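Local coordinates for protein Succinylglutamatedesuccinylase/aspartoacylase (Rhodobacter sphaeroides 2.4.1, PDB 3CDX) that probably hydrolyses carbon-nitrogen bonds of linear amides as a metal-dependent enzyme of the succinylglutamate desuccinylase/aspartoacylase family, with calcium in its metal site here, at residues 95-98 / 99-102; 112-115 / 116-120; 124-127 / 128-131; 131-134 / 135-139; 197-200 / 201-205. One frame throughout, in Å; residues are numbered along the deposited sequence.

Contact 1 of 5, residues 95-98 / 99-102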
loop_
_atom_site.group_PDB
_atom_site.type_symbol
_atom_site.label_atom_id
_atom_site.label_comp_id
_atom_site.label_asym_id
_atom_site.label_seq_id
_atom_site.Cartn_x
_atom_site.Cartn_y
_atom_site.Cartn_z
ATOM N N VAL A 95 -13.839 8.206 20.391
ATOM C CA VAL A 95 -12.514 8.280 20.988
ATOM C C VAL A 95 -11.405 8.159 19.901
ATOM O O VAL A 95 -10.514 8.991 19.835
ATOM C CB VAL A 95 -12.332 7.159 22.025
ATOM C CG1 VAL A 95 -10.843 7.046 22.475
ATOM C CG2 VAL A 95 -13.217 7.407 23.256
ATOM N N ASN A 96 -11.483 7.126 19.068
ATOM C CA ASN A 96 -10.440 6.811 18.093
ATOM C C ASN A 96 -10.783 7.454 16.763
ATOM O O ASN A 96 -11.152 6.771 15.785
ATOM C CB ASN A 96 -10.357 5.280 17.985
ATOM C CG ASN A 96 -9.061 4.786 17.351
ATOM O OD1 ASN A 96 -8.255 5.571 16.828
ATOM N ND2 ASN A 96 -8.867 3.460 17.378
ATOM N N MET A 97 -10.697 8.779 16.725
ATOM C CA MET A 97 -11.114 9.546 15.540
ATOM C C MET A 97 -10.514 9.096 14.205
ATOM O O MET A 97 -11.242 8.959 13.221
ATOM C CB MET A 97 -10.867 11.040 15.744
ATOM C CG MET A 97 -12.077 11.756 16.422
ATOM S SD MET A 97 -13.668 11.590 15.516
ATOM C CE MET A 97 -13.345 12.036 13.882
ATOM N N PRO A 98 -9.185 8.827 14.162
ATOM C CA PRO A 98 -8.673 8.341 12.849
ATOM C C PRO A 98 -9.296 7.028 12.363
ATOM O O PRO A 98 -9.524 6.850 11.150
ATOM C CB PRO A 98 -7.151 8.199 13.083
ATOM C CG PRO A 98 -6.853 9.109 14.336
ATOM C CD PRO A 98 -8.107 8.970 15.181
ATOM N N ALA A 99 -9.565 6.099 13.276
ATOM C CA ALA A 99 -10.165 4.813 12.880
ATOM C C ALA A 99 -11.639 4.989 12.540
ATOM O O ALA A 99 -12.210 4.231 11.737
ATOM C CB ALA A 99 -9.991 3.768 14.001
ATOM N N ILE A 100 -12.263 5.971 13.192
ATOM C CA ILE A 100 -13.644 6.353 12.896
ATOM C C ILE A 100 -13.723 6.842 11.431
ATOM O O ILE A 100 -14.582 6.398 10.648
ATOM C CB ILE A 100 -14.133 7.409 13.918
ATOM C CG1 ILE A 100 -14.371 6.728 15.264
ATOM C CG2 ILE A 100 -15.434 8.133 13.445
ATOM C CD1 ILE A 100 -14.774 7.687 16.392
ATOM N N GLN A 101 -12.771 7.697 11.061
ATOM C CA GLN A 101 -12.711 8.242 9.700
ATOM C C GLN A 101 -12.516 7.150 8.684
ATOM O O GLN A 101 -13.183 7.143 7.643
ATOM C CB GLN A 101 -11.634 9.327 9.600
ATOM C CG GLN A 101 -12.079 10.540 10.416
ATOM C CD GLN A 101 -11.079 11.682 10.486
ATOM O OE1 GLN A 101 -11.436 12.826 10.193
ATOM N NE2 GLN A 101 -9.834 11.390 10.916
ATOM N N SER A 102 -11.628 6.199 8.991
ATOM C CA SER A 102 -11.378 5.077 8.072
ATOM C C SER A 102 -12.425 3.947 8.207
ATOM O O SER A 102 -12.430 2.957 7.424
ATOM C CB SER A 102 -9.970 4.534 8.268
ATOM O OG SER A 102 -9.880 4.007 9.561
#
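Asn-96 O takes the backbone N of Ile-100 at 2.9 Å, the opening i to i+4 bond of a short helix that runs on through Met-97 O to Gln-101 N and Pro-98 O to Ser-102 N. This is the first turn of helix 97-102 with Asn-96 in the N-cap position, yet the cap residue spends its amide elsewhere. With CG anti to the backbone N (chi1 -162°), its side chain lies against Ala-99, whose CB is 3.6 Å from ND2, while ND2 itself donates to Val-62 O close to the metal ligand His-63. Asn-96 is also the centre of an inverse gamma turn, closed by a weak bond from Met-97 N to Val-95 O, just before the helix. Another flank of the turn is apolar. Met-97, bent at both chi2 and chi3, curls back so that SD comes 4.2 Å from Ile-100 CD1. A second copy of the protein packs on Met-97 and Ile-100 through Glu-301 and Val-300 of that subunit, whereas Pro-98 faces Phe-126 of helix 126-138 in its own chain. The methyl end of Met-97 reaches on to the extended chain of Gln-101, CE resting 4.0 Å from CG.

Contact 2 of 5, residues 112-115 / 116-120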
loop_
_atom_site.group_PDB
_atom_site.type_symbol
_atom_site.label_atom_id
_atom_site.label_comp_id
_atom_site.label_asym_id
_atom_site.label_seq_id
_atom_site.Cartn_x
_atom_site.Cartn_y
_atom_site.Cartn_z
ATOM N N ARG A 112 -2.392 -0.070 14.933
ATOM C CA ARG A 112 -2.706 -0.746 16.177
ATOM C C ARG A 112 -4.208 -0.934 16.461
ATOM O O ARG A 112 -5.053 -0.098 16.131
ATOM C CB ARG A 112 -2.044 -0.057 17.391
ATOM C CG ARG A 112 -0.458 -0.063 17.402
ATOM C CD ARG A 112 0.198 -1.467 17.370
ATOM N NE ARG A 112 0.022 -2.237 18.625
ATOM C CZ ARG A 112 0.751 -2.089 19.745
ATOM N NH1 ARG A 112 0.499 -2.859 20.806
ATOM N NH2 ARG A 112 1.734 -1.177 19.824
ATOM N N ASP A 113 -4.513 -2.031 17.143
ATOM C CA ASP A 113 -5.801 -2.161 17.800
ATOM C C ASP A 113 -5.628 -1.445 19.129
ATOM O O ASP A 113 -4.934 -1.939 20.007
ATOM C CB ASP A 113 -6.127 -3.625 18.037
ATOM C CG ASP A 113 -7.546 -3.819 18.585
ATOM O OD1 ASP A 113 -8.044 -2.922 19.307
ATOM O OD2 ASP A 113 -8.143 -4.874 18.265
ATOM N N ILE A 114 -6.230 -0.277 19.277
ATOM C CA ILE A 114 -6.008 0.517 20.473
ATOM C C ILE A 114 -6.373 -0.243 21.740
ATOM O O ILE A 114 -5.799 0.020 22.800
ATOM C CB ILE A 114 -6.748 1.872 20.409
ATOM C CG1 ILE A 114 -6.331 2.822 21.544
ATOM C CG2 ILE A 114 -8.268 1.644 20.392
ATOM C CD1 ILE A 114 -6.794 4.331 21.315
ATOM N N ASN A 115 -7.321 -1.176 21.629
ATOM C CA ASN A 115 -7.780 -1.949 22.769
ATOM C C ASN A 115 -6.907 -3.167 23.040
ATOM O O ASN A 115 -7.301 -4.069 23.769
ATOM C CB ASN A 115 -9.237 -2.381 22.564
ATOM C CG ASN A 115 -10.119 -2.086 23.769
ATOM O OD1 ASN A 115 -9.766 -1.284 24.641
ATOM N ND2 ASN A 115 -11.315 -2.717 23.803
ATOM N N ARG A 116 -5.737 -3.214 22.403
ATOM C CA ARG A 116 -4.679 -4.098 22.831
ATOM C C ARG A 116 -3.491 -3.229 23.289
ATOM O O ARG A 116 -2.374 -3.764 23.425
ATOM C CB ARG A 116 -4.237 -5.042 21.680
ATOM C CG ARG A 116 -5.326 -5.920 21.079
ATOM C CD ARG A 116 -6.003 -6.798 22.138
ATOM N NE ARG A 116 -6.992 -7.731 21.593
ATOM C CZ ARG A 116 -8.320 -7.607 21.701
ATOM N NH1 ARG A 116 -8.860 -6.568 22.328
ATOM N NH2 ARG A 116 -9.120 -8.528 21.161
ATOM N N CYS A 117 -3.734 -1.911 23.488
ATOM C CA CYS A 117 -2.668 -0.922 23.795
ATOM C C CYS A 117 -2.683 -0.312 25.208
ATOM O O CYS A 117 -1.788 0.458 25.558
ATOM C CB CYS A 117 -2.652 0.252 22.786
ATOM S SG CYS A 117 -2.089 -0.180 21.143
ATOM N N PHE A 118 -3.699 -0.615 26.003
ATOM C CA PHE A 118 -3.792 -0.037 27.341
ATOM C C PHE A 118 -2.844 -0.753 28.321
ATOM O O PHE A 118 -2.573 -1.953 28.148
ATOM C CB PHE A 118 -5.224 -0.106 27.837
ATOM C CG PHE A 118 -6.145 0.889 27.168
ATOM C CD1 PHE A 118 -6.843 0.540 26.041
ATOM C CD2 PHE A 118 -6.286 2.180 27.677
ATOM C CE1 PHE A 118 -7.677 1.443 25.418
ATOM C CE2 PHE A 118 -7.118 3.097 27.072
ATOM C CZ PHE A 118 -7.823 2.729 25.941
ATOM N N PRO A 119 -2.372 -0.039 29.373
ATOM C CA PRO A 119 -2.653 1.359 29.727
ATOM C C PRO A 119 -1.976 2.453 28.859
ATOM O O PRO A 119 -2.266 3.645 29.044
ATOM C CB PRO A 119 -2.220 1.442 31.202
ATOM C CG PRO A 119 -1.181 0.353 31.362
ATOM C CD PRO A 119 -1.525 -0.719 30.374
ATOM N N GLY A 120 -1.094 2.052 27.941
ATOM C CA GLY A 120 -0.536 2.950 26.945
ATOM C C GLY A 120 0.781 3.582 27.349
ATOM O O GLY A 120 1.221 3.458 28.491
HETATM O O HOH W 1 -11.527 -5.509 22.019
#
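Arg-112 and Cys-117 meet face-on in the tightly packed part of this turn: SG sits 3.6 Å above the guanidinium plane of Arg-112, over its centre. Two backbone bonds close the loop, Arg-116 N to Asp-113 O at 2.8 Å and Cys-117 N to Ile-114 O at 2.9 Å. Asp-113 OD1 takes the backbone N of Asn-115 in an Asx turn and also bonds the metal ligand His-63, while OD2 pairs with Arg-105 and with Ser-32 of a third subunit, making the carboxylate second-shell to the calcium. Asn-115 presents OD1 to Phe-199 N, and this oxygen lies 3.5 Å from Phe-118 CE1. The looser side, partly exposed and holding a water, belongs to Arg-116, beside Gly-37 of the third subunit. Its chain folds back at chi2 (-57°), and NH1 reaches Asn-115 O, 3.3 Å away and in the guanidinium plane; one water links NH1 to Asn-115 ND2, weakly at the amide. Asp-113 OD2 stands over a face of this guanidinium, 4.5 Å from NH1: opposite charges close by, but no N-H points at the oxygen. Replacing Arg-116 by alanine would remove NH1, and is likely to cost Asn-115 O this donor and the water its stronger partner. The turn belongs to the loop joining helix 97-102 to helix 126-138, with Ile-114 on Leu-130 of the latter and Phe-118 meeting Phe-199 of helix 199-205.

Contact 3 of 5, residues 124-127 / 128-131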
loop_
_atom_site.group_PDB
_atom_site.type_symbol
_atom_site.label_atom_id
_atom_site.label_comp_id
_atom_site.label_asym_id
_atom_site.label_seq_id
_atom_site.Cartn_x
_atom_site.Cartn_y
_atom_site.Cartn_z
ATOM N N GLY A 124 4.733 6.847 23.026
ATOM C CA GLY A 124 4.651 5.908 21.920
ATOM C C GLY A 124 3.883 6.450 20.724
ATOM O O GLY A 124 3.704 7.679 20.559
ATOM N N THR A 125 3.436 5.519 19.886
ATOM C CA THR A 125 2.699 5.889 18.697
ATOM C C THR A 125 1.278 6.388 19.042
ATOM O O THR A 125 0.832 6.316 20.196
ATOM C CB THR A 125 2.612 4.714 17.724
ATOM O OG1 THR A 125 1.876 3.650 18.342
ATOM C CG2 THR A 125 4.016 4.259 17.286
ATOM N N PHE A 126 0.565 6.877 18.024
ATOM C CA PHE A 126 -0.668 7.621 18.259
ATOM C C PHE A 126 -1.638 6.851 19.164
ATOM O O PHE A 126 -2.157 7.398 20.129
ATOM C CB PHE A 126 -1.357 7.960 16.946
ATOM C CG PHE A 126 -2.607 8.798 17.144
ATOM C CD1 PHE A 126 -2.524 10.179 17.211
ATOM C CD2 PHE A 126 -3.839 8.189 17.351
ATOM C CE1 PHE A 126 -3.663 10.937 17.434
ATOM C CE2 PHE A 126 -4.975 8.932 17.586
ATOM C CZ PHE A 126 -4.887 10.310 17.624
ATOM N N SER A 127 -1.856 5.572 18.852
ATOM C CA SER A 127 -2.865 4.779 19.541
ATOM C C SER A 127 -2.443 4.555 21.002
ATOM O O SER A 127 -3.280 4.593 21.886
ATOM C CB SER A 127 -3.077 3.420 18.831
ATOM O OG SER A 127 -3.559 3.603 17.522
ATOM N N GLN A 128 -1.141 4.343 21.214
ATOM C CA GLN A 128 -0.560 4.199 22.546
ATOM C C GLN A 128 -0.685 5.477 23.375
ATOM O O GLN A 128 -0.949 5.413 24.584
ATOM C CB GLN A 128 0.919 3.766 22.474
ATOM C CG GLN A 128 1.216 2.403 21.795
ATOM C CD GLN A 128 2.714 2.088 21.766
ATOM O OE1 GLN A 128 3.521 2.858 21.230
ATOM N NE2 GLN A 128 3.087 0.962 22.361
ATOM N N MET A 129 -0.476 6.630 22.732
ATOM C CA MET A 129 -0.564 7.934 23.412
ATOM C C MET A 129 -2.030 8.283 23.759
ATOM O O MET A 129 -2.357 8.837 24.832
ATOM C CB MET A 129 0.078 8.999 22.485
ATOM C CG MET A 129 -0.417 10.433 22.687
ATOM S SD MET A 129 0.163 11.687 21.479
ATOM C CE MET A 129 -1.324 11.629 20.397
ATOM N N LEU A 130 -2.922 7.936 22.847
ATOM C CA LEU A 130 -4.346 8.099 23.097
ATOM C C LEU A 130 -4.831 7.142 24.201
ATOM O O LEU A 130 -5.612 7.530 25.045
ATOM C CB LEU A 130 -5.165 7.939 21.784
ATOM C CG LEU A 130 -6.684 8.063 21.923
ATOM C CD1 LEU A 130 -7.060 9.465 22.582
ATOM C CD2 LEU A 130 -7.334 7.864 20.541
ATOM N N ALA A 131 -4.379 5.898 24.202
ATOM C CA ALA A 131 -4.774 4.984 25.260
ATOM C C ALA A 131 -4.294 5.544 26.609
ATOM O O ALA A 131 -5.028 5.508 27.576
ATOM C CB ALA A 131 -4.214 3.605 25.019
#
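At the N-terminus of helix 126-138, Thr-125 and Gln-128 are joined by a side chain that turns back on the backbone. Gln-128 OE1 accepts from Thr-125 N at 3.0 Å, the N-H lying in the carbonyl plane and on a lone pair, with an N-H...O angle of 154°. The glutamine chain reaches that far because CG stands anti to its own carbonyl carbon (chi1 -61°) and the rest runs extended, passing beside Thr-125. The same oxygen comes 3.3 Å from Gly-124 CA, on the side where a CB would collide with it; a side chain at Gly-124 could not share the place with OE1 in this position. A glutamine three residues on, accepting from the backbone N of the N-cap residue, makes one half of a capping box. The reciprocal half is absent, since Thr-125 makes no capping bond: its OG1 goes to Asp-110, and so does the OG of Ser-127, which leaves one aspartate of the preceding loop gripping the first turn through two hydroxyls. Beyond the cap the ordinary helical bonds take over, from Thr-125 O to Met-129 N at 2.9 Å onward. Phe-126 carries the apolar side of the turn. Met-129, bent at chi3 (97°), brings CE to 3.7 Å from ring atom CD1, and Leu-130 runs beside the phenylalanine in the same direction, with CD2 3.9 Å from CE2. Ala-29 of strand 21-30 packs on both Phe-126 and Met-129, while Thr-125 touches Arg-112 of a fourth subunit.

Contact 4 of 5, residues 131-134 / 135-139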
loop_
_atom_site.group_PDB
_atom_site.type_symbol
_atom_site.label_atom_id
_atom_site.label_comp_id
_atom_site.label_asym_id
_atom_site.label_seq_id
_atom_site.Cartn_x
_atom_site.Cartn_y
_atom_site.Cartn_z
ATOM N N ALA A 131 -4.379 5.898 24.202
ATOM C CA ALA A 131 -4.774 4.984 25.260
ATOM C C ALA A 131 -4.294 5.544 26.609
ATOM O O ALA A 131 -5.028 5.508 27.576
ATOM C CB ALA A 131 -4.214 3.605 25.019
ATOM N N HIS A 132 -3.061 6.073 26.668
ATOM C CA HIS A 132 -2.552 6.645 27.925
ATOM C C HIS A 132 -3.391 7.832 28.439
ATOM O O HIS A 132 -3.745 7.903 29.633
ATOM C CB HIS A 132 -1.073 7.030 27.808
ATOM C CG HIS A 132 -0.577 7.860 28.959
ATOM N ND1 HIS A 132 -0.535 9.241 28.915
ATOM C CD2 HIS A 132 -0.111 7.502 30.186
ATOM C CE1 HIS A 132 -0.076 9.698 30.071
ATOM N NE2 HIS A 132 0.190 8.666 30.859
ATOM N N PHE A 133 -3.742 8.753 27.546
ATOM C CA PHE A 133 -4.587 9.910 27.913
ATOM C C PHE A 133 -5.906 9.442 28.502
ATOM O O PHE A 133 -6.374 9.992 29.475
ATOM C CB PHE A 133 -4.830 10.801 26.678
ATOM C CG PHE A 133 -5.835 11.949 26.898
ATOM C CD1 PHE A 133 -5.446 13.131 27.543
ATOM C CD2 PHE A 133 -7.145 11.839 26.447
ATOM C CE1 PHE A 133 -6.342 14.171 27.746
ATOM C CE2 PHE A 133 -8.071 12.893 26.652
ATOM C CZ PHE A 133 -7.659 14.063 27.304
ATOM N N LEU A 134 -6.514 8.418 27.909
ATOM C CA LEU A 134 -7.824 7.997 28.387
ATOM C C LEU A 134 -7.757 7.374 29.782
ATOM O O LEU A 134 -8.600 7.656 30.597
ATOM C CB LEU A 134 -8.458 7.039 27.422
ATOM C CG LEU A 134 -9.089 7.797 26.282
ATOM C CD1 LEU A 134 -8.840 6.963 25.041
ATOM C CD2 LEU A 134 -10.620 8.073 26.562
ATOM N N ASP A 135 -6.732 6.552 30.014
ATOM C CA ASP A 135 -6.510 5.838 31.297
ATOM C C ASP A 135 -5.948 6.725 32.393
ATOM O O ASP A 135 -6.396 6.655 33.543
ATOM C CB ASP A 135 -5.598 4.618 31.125
ATOM C CG ASP A 135 -5.153 4.011 32.499
ATOM O OD1 ASP A 135 -6.006 3.456 33.239
ATOM O OD2 ASP A 135 -3.961 4.110 32.842
ATOM N N SER A 136 -4.990 7.575 32.050
ATOM C CA SER A 136 -4.342 8.427 33.045
ATOM C C SER A 136 -5.012 9.766 33.297
ATOM O O SER A 136 -4.835 10.318 34.348
ATOM C CB SER A 136 -2.877 8.675 32.646
ATOM O OG SER A 136 -2.200 7.438 32.727
ATOM N N VAL A 137 -5.726 10.318 32.324
ATOM C CA VAL A 137 -6.288 11.657 32.485
ATOM C C VAL A 137 -7.802 11.608 32.671
ATOM O O VAL A 137 -8.354 12.271 33.544
ATOM C CB VAL A 137 -5.935 12.562 31.271
ATOM C CG1 VAL A 137 -6.573 13.963 31.392
ATOM C CG2 VAL A 137 -4.383 12.656 31.092
ATOM N N ILE A 138 -8.491 10.846 31.829
ATOM C CA ILE A 138 -9.960 10.875 31.859
ATOM C C ILE A 138 -10.485 9.866 32.883
ATOM O O ILE A 138 -11.245 10.223 33.785
ATOM C CB ILE A 138 -10.560 10.625 30.415
ATOM C CG1 ILE A 138 -10.096 11.727 29.438
ATOM C CG2 ILE A 138 -12.066 10.499 30.465
ATOM C CD1 ILE A 138 -10.505 13.212 29.814
ATOM N N LEU A 139 -10.054 8.616 32.748
ATOM C CA LEU A 139 -10.580 7.506 33.585
ATOM C C LEU A 139 -10.549 7.677 35.132
ATOM O O LEU A 139 -11.528 7.325 35.788
ATOM C CB LEU A 139 -9.972 6.175 33.156
ATOM C CG LEU A 139 -10.428 4.925 33.879
ATOM C CD1 LEU A 139 -11.991 4.865 33.833
ATOM C CD2 LEU A 139 -9.749 3.661 33.313
#
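One face of the His-132 imidazole is covered by Ser-136, whose CB stands 3.5 Å above the ring plane, offset toward the rim, in a CH-pi contact; OG lies 3.3 Å from NE2. The Phe-133 ring is approached obliquely by two aliphatic branches instead: Val-137 CG1 comes 3.7 Å from CE1, and Ile-138 CG1 comes 3.6 Å from CE2. Both residues can reach the same ring because Phe-133 CG is anti to the backbone N (chi1 173°), which throws the ring forward along the helix over the following turn. A leucine in place of Phe-133 would probably reach less far and open a gap beside Val-137 and Ile-138. The backbone widens at the same place. Phe-133 O accepts from two donors, Val-137 N at 2.9 Å, well above the carbonyl plane, and Ile-138 N at 3.3 Å, approached almost head-on, while Leu-134 O skips on to Leu-139 N at 2.8 Å. Asp-135, buried, has its OD1 in a salt bridge with Arg-206. Leu-139 packs on Phe-199, Cys-202 and Val-203 of helix 199-205, and together with Ile-138 it also touches Leu-57 of strand 55-60. Bonds such as Leu-139 N to Leu-134 O, five residues apart, beside a carbonyl shared by i+4 and i+5 donors, mark a wider pi-type turn, here in the C-terminal part of helix 126-138.

Contact 5 of 5, residues 197-200 / 201-205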
loop_
_atom_site.group_PDB
_atom_site.type_symbol
_atom_site.label_atom_id
_atom_site.label_comp_id
_atom_site.label_asym_id
_atom_site.label_seq_id
_atom_site.Cartn_x
_atom_site.Cartn_y
_atom_site.Cartn_z
ATOM N N SER A 197 -5.319 -5.757 28.082
ATOM C CA SER A 197 -4.830 -4.503 27.527
ATOM C C SER A 197 -5.978 -3.719 26.923
ATOM O O SER A 197 -5.772 -2.783 26.109
ATOM C CB SER A 197 -3.747 -4.812 26.488
ATOM O OG SER A 197 -4.169 -5.908 25.686
ATOM N N THR A 198 -7.194 -4.106 27.307
ATOM C CA THR A 198 -8.372 -3.367 26.882
ATOM C C THR A 198 -8.594 -2.152 27.776
ATOM O O THR A 198 -8.056 -2.063 28.892
ATOM C CB THR A 198 -9.644 -4.220 26.953
ATOM O OG1 THR A 198 -9.875 -4.555 28.319
ATOM C CG2 THR A 198 -9.529 -5.492 26.079
ATOM N N PHE A 199 -9.425 -1.235 27.312
ATOM C CA PHE A 199 -9.850 -0.138 28.196
ATOM C C PHE A 199 -10.585 -0.637 29.442
ATOM O O PHE A 199 -10.363 -0.131 30.538
ATOM C CB PHE A 199 -10.715 0.852 27.458
ATOM C CG PHE A 199 -11.169 2.015 28.297
ATOM C CD1 PHE A 199 -10.247 2.915 28.836
ATOM C CD2 PHE A 199 -12.532 2.224 28.526
ATOM C CE1 PHE A 199 -10.685 4.021 29.587
ATOM C CE2 PHE A 199 -12.979 3.312 29.283
ATOM C CZ PHE A 199 -12.056 4.219 29.802
ATOM N N THR A 200 -11.471 -1.615 29.282
ATOM C CA THR A 200 -12.219 -2.138 30.441
ATOM C C THR A 200 -11.268 -2.676 31.516
ATOM O O THR A 200 -11.488 -2.451 32.706
ATOM C CB THR A 200 -13.348 -3.159 30.053
ATOM O OG1 THR A 200 -12.804 -4.270 29.326
ATOM C CG2 THR A 200 -14.399 -2.499 29.162
ATOM N N SER A 201 -10.178 -3.333 31.106
ATOM C CA SER A 201 -9.219 -3.873 32.081
ATOM C C SER A 201 -8.552 -2.748 32.881
ATOM O O SER A 201 -8.183 -2.946 34.038
ATOM C CB SER A 201 -8.183 -4.806 31.428
ATOM O OG SER A 201 -7.249 -4.077 30.652
ATOM N N CYS A 202 -8.436 -1.566 32.272
ATOM C CA CYS A 202 -7.974 -0.371 32.976
ATOM C C CYS A 202 -8.976 0.079 34.020
ATOM O O CYS A 202 -8.600 0.348 35.153
ATOM C CB CYS A 202 -7.737 0.776 32.010
ATOM S SG CYS A 202 -6.296 0.553 31.040
ATOM N N VAL A 203 -10.242 0.178 33.624
ATOM C CA VAL A 203 -11.321 0.556 34.530
ATOM C C VAL A 203 -11.333 -0.399 35.733
ATOM O O VAL A 203 -11.448 0.038 36.891
ATOM C CB VAL A 203 -12.715 0.527 33.829
ATOM C CG1 VAL A 203 -13.829 0.924 34.830
ATOM C CG2 VAL A 203 -12.761 1.413 32.520
ATOM N N GLU A 204 -11.195 -1.693 35.433
ATOM C CA GLU A 204 -11.193 -2.745 36.439
ATOM C C GLU A 204 -9.978 -2.635 37.348
ATOM O O GLU A 204 -10.125 -2.670 38.568
ATOM C CB GLU A 204 -11.346 -4.135 35.805
ATOM C CG GLU A 204 -12.853 -4.512 35.636
ATOM C CD GLU A 204 -13.134 -5.517 34.510
ATOM O OE1 GLU A 204 -12.159 -6.086 33.993
ATOM O OE2 GLU A 204 -14.340 -5.735 34.143
ATOM N N ARG A 205 -8.800 -2.448 36.770
ATOM C CA ARG A 205 -7.582 -2.298 37.571
ATOM C C ARG A 205 -7.693 -1.149 38.582
ATOM O O ARG A 205 -7.218 -1.267 39.713
ATOM C CB ARG A 205 -6.370 -2.090 36.674
#
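Thr-198 and Ser-201 both hold their hydroxyls between backbone N and carbonyl carbon (chi1 64° and 72°), and from there Thr-198 reaches forward and Ser-201 back, each to the other's main chain. The result is an N-cap: Thr-198 OG1 accepts from Ser-201 N at 3.1 Å, at the start of helix 199-205. Ser-201 OG in turn donates to Thr-198 O at 2.8 Å, tilted from the carbonyl plane. That carbonyl also receives Cys-202 N, but only weakly, and the side-chain bond is the shorter of the two. Regular helical bonding is established with Val-203 N to Phe-199 O and Glu-204 N to Thr-200 O, the latter at 2.8 Å. The cap lies near the metal site, with the Thr-198 side chain about 8 Å from the bound calcium. Phe-199 and Val-203 pack against Ser-145 of strand 144-148, while Thr-200 and Val-203 touch Ser-210 of strand 209-214. Glu-204 turns its carboxylate to His-164 through OE1. Across one turn of the helix Val-203 lays a methyl over a face of the Phe-199 ring: CG2 is 4.0 Å from the ring centroid, in a CH-pi contact, and 3.8 Å from CE2.

Contacts 3 and 4 share Ala-131 and occupy opposite ends of helix 126-138, the one closed by a glutamine at its N-terminus, the other widened into a pi-type turn. Contact 1 begins the preceding helix and lies against both through Val-95. Contact 2 is the non-helical member: charged groups and water mark it, and it touches all four others, nearest the calcium. Contact 5 leans on contact 4 through Leu-139 and is tied to contact 2 where the helix starts. Four are largely buried, contact 5 only partly. Contacts 1, 2, 3 and 5 meet other subunits, whereas no other chain touches contact 4, whose side-chain packing is chiefly aromatic and aliphatic.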